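Local coordinates for protein annexin B22 (Schistosoma mansoni, PDB 4MDU) that binds acidic phospholipid membranes in a calcium-dependent manner, aggregates liposomes when calcium is present and takes part in host-parasite interaction and worm reproduction, at residues Ile209-Ala215 against Tyr247-Thr252; Ala295-His299 against Ala330-Tyr335; Ile6-Ile11 against Asn68-Glu73. Residues are numbered along the deposited sequence.

How the contacts relate
From the N terminus, contact 3 first lays residues 6-11, the start of the modelled chain, against the opening turns of helix 68-82 in the first annexin repeat, closing a loop of 56 residues. Contact 1 follows in the third repeat, joining the entry to helix 212-224 to helix 246-260 across 31 residues. Contact 2 joins the first and third helices again, 290-301 and 324-335 of the fourth repeat, across 30 residues, but at the C-terminal end of the latter. The three loops run in series, without nesting or crossing, and none of the contacts touches another; their centres lie 28 to 32 Å apart, with contacts 2 and 3 on opposite sides of the chain's centre.

Contact 1: residues Ile209-Ala215 against Tyr247-Thr252; sequences IINHELA and YQLYLT
Leu251 lays its methyl CD2 over one face of the His212 imidazole, a CH-pi contact 4.1 Å from the ring centroid and 20° off its normal. This is the meeting of the first and third helices of an annexin repeat, here the third, in which helix 246-260 packs against the N-terminal end of helix 212-224. Residues 209-211 approach in extended and irregular conformations before the helix starts at His212. Asn211 is the N-cap: with chi1 t, its OD1 accepts from Leu214 N at 2.8 Å. The nearest CA pairs are Ile210-Gln248 (5.2 Å) and Ala215-Thr252 (4.6 Å). Ile210, chi1 p and chi2 t, lies against the first turn of segment 247-252, with CG2 3.6 Å from Tyr247 CB and CD1 3.9 Å from Leu251 CD2. Ile209 CG2 adds a contact of 3.8 Å to Tyr247 CB, and Ala215 CB lies 3.8 Å from Leu251 CD2. Leu249, pointing away, packs on Leu284 and Ala287 of helix 274-288. The polar heart is Gln248 (chi1 t, chi2 p), whose carboxamide pairs with both backbone groups of the cap residue: OE1 accepts from Asn211 N at 2.7 Å, and NE2 donates to Asn211 O at 3.0 Å.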
loop_
_atom_site.group_PDB
_atom_site.type_symbol
_atom_site.label_atom_id
_atom_site.label_comp_id
_atom_site.label_asym_id
_atom_site.label_seq_id
_atom_site.Cartn_x
_atom_site.Cartn_y
_atom_site.Cartn_z
ATOM N N ILE B 209 1.986 -5.781 -35.258
ATOM C CA ILE B 209 1.244 -6.422 -34.181
ATOM C C ILE B 209 0.377 -5.446 -33.370
ATOM O O ILE B 209 -0.380 -5.857 -32.493
ATOM C CB ILE B 209 2.223 -7.225 -33.275
ATOM C CG1 ILE B 209 1.708 -8.639 -33.083
ATOM C CG2 ILE B 209 2.509 -6.518 -31.957
ATOM C CD1 ILE B 209 1.531 -9.352 -34.386
ATOM N N ILE B 210 0.484 -4.157 -33.678
ATOM C CA ILE B 210 -0.282 -3.129 -32.974
ATOM C C ILE B 210 -1.320 -2.466 -33.885
ATOM O O ILE B 210 -1.328 -2.705 -35.082
ATOM C CB ILE B 210 0.646 -2.077 -32.365
ATOM C CG1 ILE B 210 1.627 -1.566 -33.425
ATOM C CG2 ILE B 210 1.386 -2.669 -31.144
ATOM C CD1 ILE B 210 2.676 -0.574 -32.890
ATOM N N ASN B 211 -2.202 -1.650 -33.309
ATOM C CA ASN B 211 -3.305 -1.036 -34.055
ATOM C C ASN B 211 -3.386 0.458 -33.761
ATOM O O ASN B 211 -3.886 0.865 -32.711
ATOM C CB ASN B 211 -4.639 -1.705 -33.697
ATOM C CG ASN B 211 -5.826 -1.161 -34.515
ATOM O OD1 ASN B 211 -5.877 0.019 -34.878
ATOM N ND2 ASN B 211 -6.794 -2.033 -34.792
ATOM N N HIS B 212 -2.924 1.269 -34.707
ATOM C CA HIS B 212 -2.824 2.709 -34.500
ATOM C C HIS B 212 -4.195 3.337 -34.276
ATOM O O HIS B 212 -4.367 4.222 -33.431
ATOM C CB HIS B 212 -2.079 3.351 -35.676
ATOM C CG HIS B 212 -0.691 2.814 -35.864
ATOM N ND1 HIS B 212 0.431 3.465 -35.393
ATOM C CD2 HIS B 212 -0.247 1.672 -36.443
ATOM C CE1 HIS B 212 1.507 2.754 -35.685
ATOM N NE2 HIS B 212 1.124 1.660 -36.321
ATOM N N GLU B 213 -5.180 2.843 -35.010
ATOM C CA GLU B 213 -6.530 3.379 -34.934
ATOM C C GLU B 213 -7.174 3.059 -33.576
ATOM O O GLU B 213 -7.851 3.896 -32.972
ATOM C CB GLU B 213 -7.355 2.828 -36.110
ATOM C CG GLU B 213 -8.806 3.244 -36.138
ATOM C CD GLU B 213 -9.597 2.502 -37.212
ATOM O OE1 GLU B 213 -8.981 1.918 -38.132
ATOM O OE2 GLU B 213 -10.842 2.498 -37.126
ATOM N N LEU B 214 -6.948 1.847 -33.088
ATOM C CA LEU B 214 -7.419 1.462 -31.757
ATOM C C LEU B 214 -6.748 2.294 -30.659
ATOM O O LEU B 214 -7.396 2.711 -29.696
ATOM C CB LEU B 214 -7.164 -0.032 -31.519
ATOM C CG LEU B 214 -7.414 -0.532 -30.098
ATOM C CD1 LEU B 214 -8.846 -0.210 -29.656
ATOM C CD2 LEU B 214 -7.144 -2.034 -30.024
ATOM N N ALA B 215 -5.446 2.523 -30.800
ATOM C CA ALA B 215 -4.703 3.311 -29.808
ATOM C C ALA B 215 -5.236 4.738 -29.730
ATOM O O ALA B 215 -5.418 5.281 -28.643
ATOM C CB ALA B 215 -3.224 3.316 -30.133
ATOM N N TYR B 247 2.332 -4.492 -26.224
ATOM C CA TYR B 247 2.712 -3.734 -27.424
ATOM C C TYR B 247 1.721 -2.611 -27.750
ATOM O O TYR B 247 2.125 -1.456 -27.964
ATOM C CB TYR B 247 2.937 -4.686 -28.599
ATOM C CG TYR B 247 3.710 -5.913 -28.159
ATOM C CD1 TYR B 247 5.089 -5.864 -28.000
ATOM C CD2 TYR B 247 3.057 -7.100 -27.855
ATOM C CE1 TYR B 247 5.802 -6.970 -27.563
ATOM C CE2 TYR B 247 3.758 -8.209 -27.422
ATOM C CZ TYR B 247 5.136 -8.134 -27.274
ATOM O OH TYR B 247 5.846 -9.225 -26.842
ATOM N N GLN B 248 0.429 -2.945 -27.742
ATOM C CA GLN B 248 -0.639 -1.961 -27.955
ATOM C C GLN B 248 -0.635 -0.841 -26.907
ATOM O O GLN B 248 -0.883 0.322 -27.248
ATOM C CB GLN B 248 -2.009 -2.658 -27.969
ATOM C CG GLN B 248 -3.189 -1.739 -28.279
ATOM C CD GLN B 248 -3.133 -1.162 -29.685
ATOM O OE1 GLN B 248 -2.551 -1.757 -30.594
ATOM N NE2 GLN B 248 -3.715 0.014 -29.860
ATOM N N LEU B 249 -0.369 -1.190 -25.640
ATOM C CA LEU B 249 -0.350 -0.208 -24.552
ATOM C C LEU B 249 0.755 0.800 -24.774
ATOM O O LEU B 249 0.589 2.001 -24.562
ATOM C CB LEU B 249 -0.115 -0.883 -23.206
ATOM C CG LEU B 249 -1.335 -1.001 -22.322
ATOM C CD1 LEU B 249 -0.954 -1.607 -20.988
ATOM C CD2 LEU B 249 -1.942 0.367 -22.151
ATOM N N TYR B 250 1.903 0.292 -25.190
ATOM C CA TYR B 250 3.015 1.161 -25.485
ATOM C C TYR B 250 2.623 2.175 -26.557
ATOM O O TYR B 250 2.706 3.391 -26.347
ATOM C CB TYR B 250 4.217 0.358 -25.938
ATOM C CG TYR B 250 5.369 1.265 -26.231
ATOM C CD1 TYR B 250 6.065 1.878 -25.197
ATOM C CD2 TYR B 250 5.738 1.549 -27.529
ATOM C CE1 TYR B 250 7.123 2.731 -25.450
ATOM C CE2 TYR B 250 6.795 2.403 -27.796
ATOM C CZ TYR B 250 7.485 2.990 -26.752
ATOM O OH TYR B 250 8.539 3.840 -27.012
ATOM N N LEU B 251 2.187 1.675 -27.705
ATOM C CA LEU B 251 1.682 2.567 -28.744
ATOM C C LEU B 251 0.680 3.560 -28.165
ATOM O O LEU B 251 0.742 4.754 -28.459
ATOM C CB LEU B 251 1.036 1.785 -29.878
ATOM C CG LEU B 251 0.443 2.653 -30.990
ATOM C CD1 LEU B 251 1.548 3.478 -31.660
ATOM C CD2 LEU B 251 -0.314 1.785 -32.008
ATOM N N THR B 252 -0.224 3.068 -27.318
ATOM C CA THR B 252 -1.271 3.912 -26.747
ATOM C C THR B 252 -0.645 4.992 -25.896
ATOM O O THR B 252 -1.089 6.149 -25.877
ATOM C CB THR B 252 -2.278 3.093 -25.894
ATOM O OG1 THR B 252 -2.861 2.076 -26.707
ATOM C CG2 THR B 252 -3.392 3.973 -25.385
#

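Contact 2: residues Ala295-His299 against Ala330-Tyr335; sequences AEWLH and AYESIY
Two helical segments, 295-299 and 330-335, cross at -70° with their axes 9.8 Å apart; they belong to the first and third helices of the fourth annexin repeat. Their closest CA atoms are those of Ala295 and Tyr331, 4.9 Å apart, a near approach permitted by the small alanine. Apolar packing centres on Ala295 CB, which lies 3.9 Å from Tyr331 CB, 4.2 Å from Ile334 CD1 and 4.3 Å from Ala330 CB. Aromatic contacts take over one turn later. His299 (chi1 t) and Tyr335 (chi1 m) form an offset stack, centroids 3.7 Å apart and planes only 7° from parallel, and Tyr331 (chi1 t) completes an aromatic cluster. The polar element is a nearly linear hydrogen bond of 3.0 Å from His299 ND1 to Tyr331 OH, which fixes the imidazole while its face meets Tyr335. At the margin, Tyr335 OH sits 3.4 Å from Glu296 CA. The carboxylate of Glu296 forms a salt bridge with Arg285 of helix 274-288. Tyr331 also touches Met302, a calcium-site residue, so this end of the cluster adjoins a calcium-binding loop, which in annexins faces the membrane. Leu298 packs on helices 311-320 and 339-346, and Tyr331 on helix 339-346 as well.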
loop_
_atom_site.group_PDB
_atom_site.type_symbol
_atom_site.label_atom_id
_atom_site.label_comp_id
_atom_site.label_asym_id
_atom_site.label_seq_id
_atom_site.Cartn_x
_atom_site.Cartn_y
_atom_site.Cartn_z
ATOM N N ALA B 295 12.577 -4.146 -11.184
ATOM C CA ALA B 295 13.779 -3.867 -10.383
ATOM C C ALA B 295 13.341 -3.249 -9.075
ATOM O O ALA B 295 13.864 -3.591 -8.024
ATOM C CB ALA B 295 14.764 -2.943 -11.123
ATOM N N GLU B 296 12.348 -2.363 -9.141
ATOM C CA GLU B 296 11.802 -1.738 -7.934
ATOM C C GLU B 296 11.053 -2.746 -7.075
ATOM O O GLU B 296 11.138 -2.717 -5.854
ATOM C CB GLU B 296 10.879 -0.569 -8.286
ATOM C CG GLU B 296 11.568 0.504 -9.083
ATOM C CD GLU B 296 10.592 1.499 -9.660
ATOM O OE1 GLU B 296 9.447 1.560 -9.157
ATOM O OE2 GLU B 296 10.971 2.211 -10.619
ATOM N N TRP B 297 10.311 -3.640 -7.716
ATOM C CA TRP B 297 9.644 -4.695 -6.970
ATOM C C TRP B 297 10.658 -5.531 -6.194
ATOM O O TRP B 297 10.462 -5.840 -5.023
ATOM C CB TRP B 297 8.861 -5.609 -7.909
ATOM C CG TRP B 297 7.579 -5.041 -8.421
ATOM C CD1 TRP B 297 7.038 -3.820 -8.133
ATOM C CD2 TRP B 297 6.656 -5.691 -9.313
ATOM N NE1 TRP B 297 5.843 -3.660 -8.810
ATOM C CE2 TRP B 297 5.580 -4.797 -9.527
ATOM C CE3 TRP B 297 6.642 -6.941 -9.952
ATOM C CZ2 TRP B 297 4.493 -5.112 -10.346
ATOM C CZ3 TRP B 297 5.553 -7.264 -10.759
ATOM C CH2 TRP B 297 4.494 -6.345 -10.951
ATOM N N LEU B 298 11.726 -5.926 -6.873
ATOM C CA LEU B 298 12.777 -6.693 -6.231
ATOM C C LEU B 298 13.382 -5.907 -5.052
ATOM O O LEU B 298 13.529 -6.440 -3.955
ATOM C CB LEU B 298 13.830 -7.084 -7.269
ATOM C CG LEU B 298 13.397 -8.227 -8.191
ATOM C CD1 LEU B 298 14.263 -8.308 -9.436
ATOM C CD2 LEU B 298 13.442 -9.542 -7.416
ATOM N N HIS B 299 13.691 -4.632 -5.281
ATOM C CA HIS B 299 14.212 -3.752 -4.230
ATOM C C HIS B 299 13.288 -3.734 -3.012
ATOM O O HIS B 299 13.732 -3.884 -1.875
ATOM C CB HIS B 299 14.391 -2.323 -4.771
ATOM C CG HIS B 299 15.047 -1.389 -3.807
ATOM N ND1 HIS B 299 16.411 -1.382 -3.591
ATOM C CD2 HIS B 299 14.532 -0.438 -2.994
ATOM C CE1 HIS B 299 16.706 -0.463 -2.691
ATOM N NE2 HIS B 299 15.583 0.123 -2.310
ATOM N N ALA B 330 18.734 -2.758 -15.228
ATOM C CA ALA B 330 17.932 -1.661 -14.695
ATOM C C ALA B 330 18.170 -1.491 -13.195
ATOM O O ALA B 330 18.286 -0.376 -12.696
ATOM C CB ALA B 330 16.461 -1.886 -14.974
ATOM N N TYR B 331 18.237 -2.602 -12.475
ATOM C CA TYR B 331 18.437 -2.513 -11.050
ATOM C C TYR B 331 19.705 -1.719 -10.687
ATOM O O TYR B 331 19.675 -0.839 -9.833
ATOM C CB TYR B 331 18.482 -3.890 -10.407
ATOM C CG TYR B 331 18.448 -3.770 -8.909
ATOM C CD1 TYR B 331 19.596 -3.421 -8.196
ATOM C CD2 TYR B 331 17.271 -3.980 -8.202
ATOM C CE1 TYR B 331 19.572 -3.297 -6.819
ATOM C CE2 TYR B 331 17.237 -3.863 -6.819
ATOM C CZ TYR B 331 18.394 -3.508 -6.138
ATOM O OH TYR B 331 18.366 -3.376 -4.781
ATOM N N GLU B 332 20.815 -2.022 -11.344
ATOM C CA GLU B 332 22.065 -1.340 -11.027
ATOM C C GLU B 332 22.066 0.132 -11.452
ATOM O O GLU B 332 22.628 0.978 -10.764
ATOM C CB GLU B 332 23.269 -2.066 -11.619
ATOM C CG GLU B 332 24.544 -1.287 -11.372
ATOM C CD GLU B 332 25.795 -2.126 -11.443
ATOM O OE1 GLU B 332 25.826 -3.094 -12.227
ATOM O OE2 GLU B 332 26.758 -1.805 -10.711
ATOM N N SER B 333 21.448 0.425 -12.589
ATOM C CA SER B 333 21.247 1.805 -13.017
ATOM C C SER B 333 20.541 2.597 -11.937
ATOM O O SER B 333 20.928 3.714 -11.610
ATOM C CB SER B 333 20.373 1.861 -14.277
ATOM O OG SER B 333 21.090 1.446 -15.423
ATOM N N ILE B 334 19.488 2.006 -11.393
ATOM C CA ILE B 334 18.575 2.723 -10.524
ATOM C C ILE B 334 19.133 2.867 -9.127
ATOM O O ILE B 334 19.090 3.944 -8.544
ATOM C CB ILE B 334 17.244 1.979 -10.410
ATOM C CG1 ILE B 334 16.562 1.900 -11.775
ATOM C CG2 ILE B 334 16.337 2.650 -9.393
ATOM C CD1 ILE B 334 15.196 1.223 -11.723
ATOM N N TYR B 335 19.652 1.776 -8.584
ATOM C CA TYR B 335 20.066 1.778 -7.191
ATOM C C TYR B 335 21.576 1.918 -6.933
ATOM O O TYR B 335 21.990 2.041 -5.784
ATOM C CB TYR B 335 19.502 0.550 -6.490
ATOM C CG TYR B 335 17.989 0.535 -6.488
ATOM C CD1 TYR B 335 17.271 1.389 -5.660
ATOM C CD2 TYR B 335 17.281 -0.325 -7.316
ATOM C CE1 TYR B 335 15.890 1.385 -5.652
ATOM C CE2 TYR B 335 15.892 -0.324 -7.321
ATOM C CZ TYR B 335 15.206 0.529 -6.480
ATOM O OH TYR B 335 13.829 0.524 -6.451
#

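Contact 3: residues Ile6-Ile11 against Asn68-Glu73; sequences ISEFGI and NYERQE. Unlike the reference sequence in segment 6-11: Glu8 (reference Gly).
This is a loop-to-helix contact, bridged by water, in which the N-terminal segment 6-11 lies along the first turns of helix 68-82, the third helix of annexin repeat 1. The nearest CA pairs are Ile11-Tyr69 (5.2 Å) and Ile6-Gln72 (6.0 Å). An ST turn shapes the loop, Ser7 OG accepting from Phe9 N at 3.0 Å. Tyr69 (chi1 t) is the main apolar surface: Ile11 CG1 sits over its ring face, 3.9 Å from the centroid in a CH-pi contact, and Ile6 CB approaches Tyr69 CE1 at 4.3 Å. One water donates to Ile6 O and Gln72 OE1, both at 2.9 Å. A second links Gly10 O (2.7 Å) to Asn68 ND2 (3.0 Å), and a third links Ile11 O to Tyr69 N (both 3.1 Å). Asp108 OD1 is hydrogen-bonded to Ser7 OG and Asn68 ND2, Ile106 O to Gln72 NE2, and Thr109 N to Asn68 OD1. Three waters and Asp108 thus link polar groups of the two segments, while Tyr69 supplies the apolar surface.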
loop_
_atom_site.group_PDB
_atom_site.type_symbol
_atom_site.label_atom_id
_atom_site.label_comp_id
_atom_site.label_asym_id
_atom_site.label_seq_id
_atom_site.Cartn_x
_atom_site.Cartn_y
_atom_site.Cartn_z
ATOM N N ILE B 6 3.165 -32.773 -17.704
ATOM C CA ILE B 6 4.478 -32.126 -17.738
ATOM C C ILE B 6 4.459 -30.758 -17.057
ATOM O O ILE B 6 4.862 -30.628 -15.900
ATOM C CB ILE B 6 4.990 -31.973 -19.175
ATOM C CG1 ILE B 6 3.851 -32.217 -20.170
ATOM C CG2 ILE B 6 6.139 -32.941 -19.437
ATOM C CD1 ILE B 6 2.681 -31.270 -20.025
ATOM N N SER B 7 4.001 -29.742 -17.782
ATOM C CA SER B 7 3.761 -28.423 -17.200
ATOM C C SER B 7 2.494 -27.796 -17.778
ATOM O O SER B 7 2.284 -27.830 -18.989
ATOM C CB SER B 7 4.937 -27.482 -17.449
ATOM O OG SER B 7 4.555 -26.145 -17.167
ATOM N N GLU B 8 1.666 -27.213 -16.914
ATOM C CA GLU B 8 0.439 -26.568 -17.348
ATOM C C GLU B 8 0.739 -25.249 -18.041
ATOM O O GLU B 8 -0.158 -24.625 -18.619
ATOM C CB GLU B 8 -0.521 -26.360 -16.176
ATOM C CG GLU B 8 -0.921 -27.666 -15.502
ATOM C CD GLU B 8 -1.477 -28.703 -16.487
ATOM O OE1 GLU B 8 -1.952 -28.317 -17.583
ATOM O OE2 GLU B 8 -1.428 -29.911 -16.164
ATOM N N PHE B 9 2.006 -24.838 -17.999
ATOM C CA PHE B 9 2.434 -23.646 -18.719
ATOM C C PHE B 9 2.964 -23.972 -20.113
ATOM O O PHE B 9 3.019 -23.103 -20.985
ATOM C CB PHE B 9 3.498 -22.881 -17.929
ATOM C CG PHE B 9 2.939 -21.786 -17.057
ATOM C CD1 PHE B 9 1.581 -21.723 -16.788
ATOM C CD2 PHE B 9 3.771 -20.811 -16.519
ATOM C CE1 PHE B 9 1.060 -20.726 -15.990
ATOM C CE2 PHE B 9 3.249 -19.799 -15.724
ATOM C CZ PHE B 9 1.883 -19.763 -15.461
ATOM N N GLY B 10 3.363 -25.223 -20.323
ATOM C CA GLY B 10 4.033 -25.584 -21.562
ATOM C C GLY B 10 5.513 -25.218 -21.563
ATOM O O GLY B 10 6.010 -24.607 -20.621
ATOM N N ILE B 11 6.208 -25.582 -22.638
ATOM C CA ILE B 11 7.660 -25.449 -22.710
ATOM C C ILE B 11 8.171 -24.092 -22.250
ATOM O O ILE B 11 9.271 -23.992 -21.693
ATOM C CB ILE B 11 8.208 -25.731 -24.125
ATOM C CG1 ILE B 11 7.909 -27.172 -24.545
ATOM C CG2 ILE B 11 9.706 -25.494 -24.163
ATOM C CD1 ILE B 11 6.486 -27.405 -25.013
ATOM N N ASN B 68 11.451 -23.878 -15.830
ATOM C CA ASN B 68 10.353 -24.617 -15.218
ATOM C C ASN B 68 10.005 -25.899 -15.999
ATOM O O ASN B 68 9.892 -26.975 -15.422
ATOM C CB ASN B 68 9.121 -23.723 -15.086
ATOM C CG ASN B 68 7.908 -24.479 -14.572
ATOM O OD1 ASN B 68 7.822 -24.788 -13.388
ATOM N ND2 ASN B 68 6.956 -24.762 -15.460
ATOM N N TYR B 69 9.854 -25.781 -17.313
ATOM C CA TYR B 69 9.621 -26.957 -18.137
ATOM C C TYR B 69 10.679 -28.055 -17.919
ATOM O O TYR B 69 10.348 -29.223 -17.685
ATOM C CB TYR B 69 9.501 -26.601 -19.623
ATOM C CG TYR B 69 9.159 -27.821 -20.459
ATOM C CD1 TYR B 69 7.836 -28.209 -20.653
ATOM C CD2 TYR B 69 10.158 -28.606 -21.009
ATOM C CE1 TYR B 69 7.523 -29.331 -21.390
ATOM C CE2 TYR B 69 9.856 -29.737 -21.744
ATOM C CZ TYR B 69 8.541 -30.091 -21.934
ATOM O OH TYR B 69 8.249 -31.213 -22.676
ATOM N N GLU B 70 11.954 -27.691 -17.976
ATOM C CA GLU B 70 12.986 -28.688 -17.727
ATOM C C GLU B 70 12.914 -29.273 -16.307
ATOM O O GLU B 70 13.076 -30.482 -16.115
ATOM C CB GLU B 70 14.364 -28.118 -18.027
ATOM C CG GLU B 70 14.535 -27.731 -19.486
ATOM C CD GLU B 70 15.730 -26.820 -19.722
ATOM O OE1 GLU B 70 16.190 -26.157 -18.768
ATOM O OE2 GLU B 70 16.207 -26.767 -20.869
ATOM N N ARG B 71 12.656 -28.426 -15.314
ATOM C CA ARG B 71 12.619 -28.912 -13.937
ATOM C C ARG B 71 11.533 -29.984 -13.825
ATOM O O ARG B 71 11.772 -31.078 -13.321
ATOM C CB ARG B 71 12.405 -27.769 -12.931
ATOM C CG ARG B 71 13.565 -26.745 -12.903
ATOM C CD ARG B 71 13.522 -25.813 -11.695
ATOM N NE ARG B 71 12.345 -24.939 -11.702
ATOM C CZ ARG B 71 12.303 -23.738 -12.270
ATOM N NH1 ARG B 71 13.367 -23.254 -12.894
ATOM N NH2 ARG B 71 11.194 -23.016 -12.218
ATOM N N GLN B 72 10.350 -29.664 -14.327
ATOM C CA GLN B 72 9.246 -30.614 -14.353
ATOM C C GLN B 72 9.602 -31.856 -15.163
ATOM O O GLN B 72 9.291 -32.979 -14.756
ATOM C CB GLN B 72 7.987 -29.938 -14.884
ATOM C CG GLN B 72 7.540 -28.790 -13.985
ATOM C CD GLN B 72 7.321 -29.244 -12.553
ATOM O OE1 GLN B 72 6.431 -30.035 -12.283
ATOM N NE2 GLN B 72 8.146 -28.755 -11.637
ATOM N N GLU B 73 10.279 -31.665 -16.294
ATOM C CA GLU B 73 10.796 -32.813 -17.030
ATOM C C GLU B 73 11.675 -33.644 -16.123
ATOM O O GLU B 73 11.686 -34.870 -16.211
ATOM C CB GLU B 73 11.601 -32.370 -18.238
ATOM C CG GLU B 73 10.768 -31.915 -19.396
ATOM C CD GLU B 73 10.840 -32.889 -20.541
ATOM O OE1 GLU B 73 11.697 -32.695 -21.433
ATOM O OE2 GLU B 73 10.051 -33.861 -20.541
HETATM O O HOH W 1 4.018 -31.268 -13.253
HETATM O O HOH W 2 7.150 -23.732 -18.304
HETATM O O HOH W 3 9.607 -23.103 -18.764
#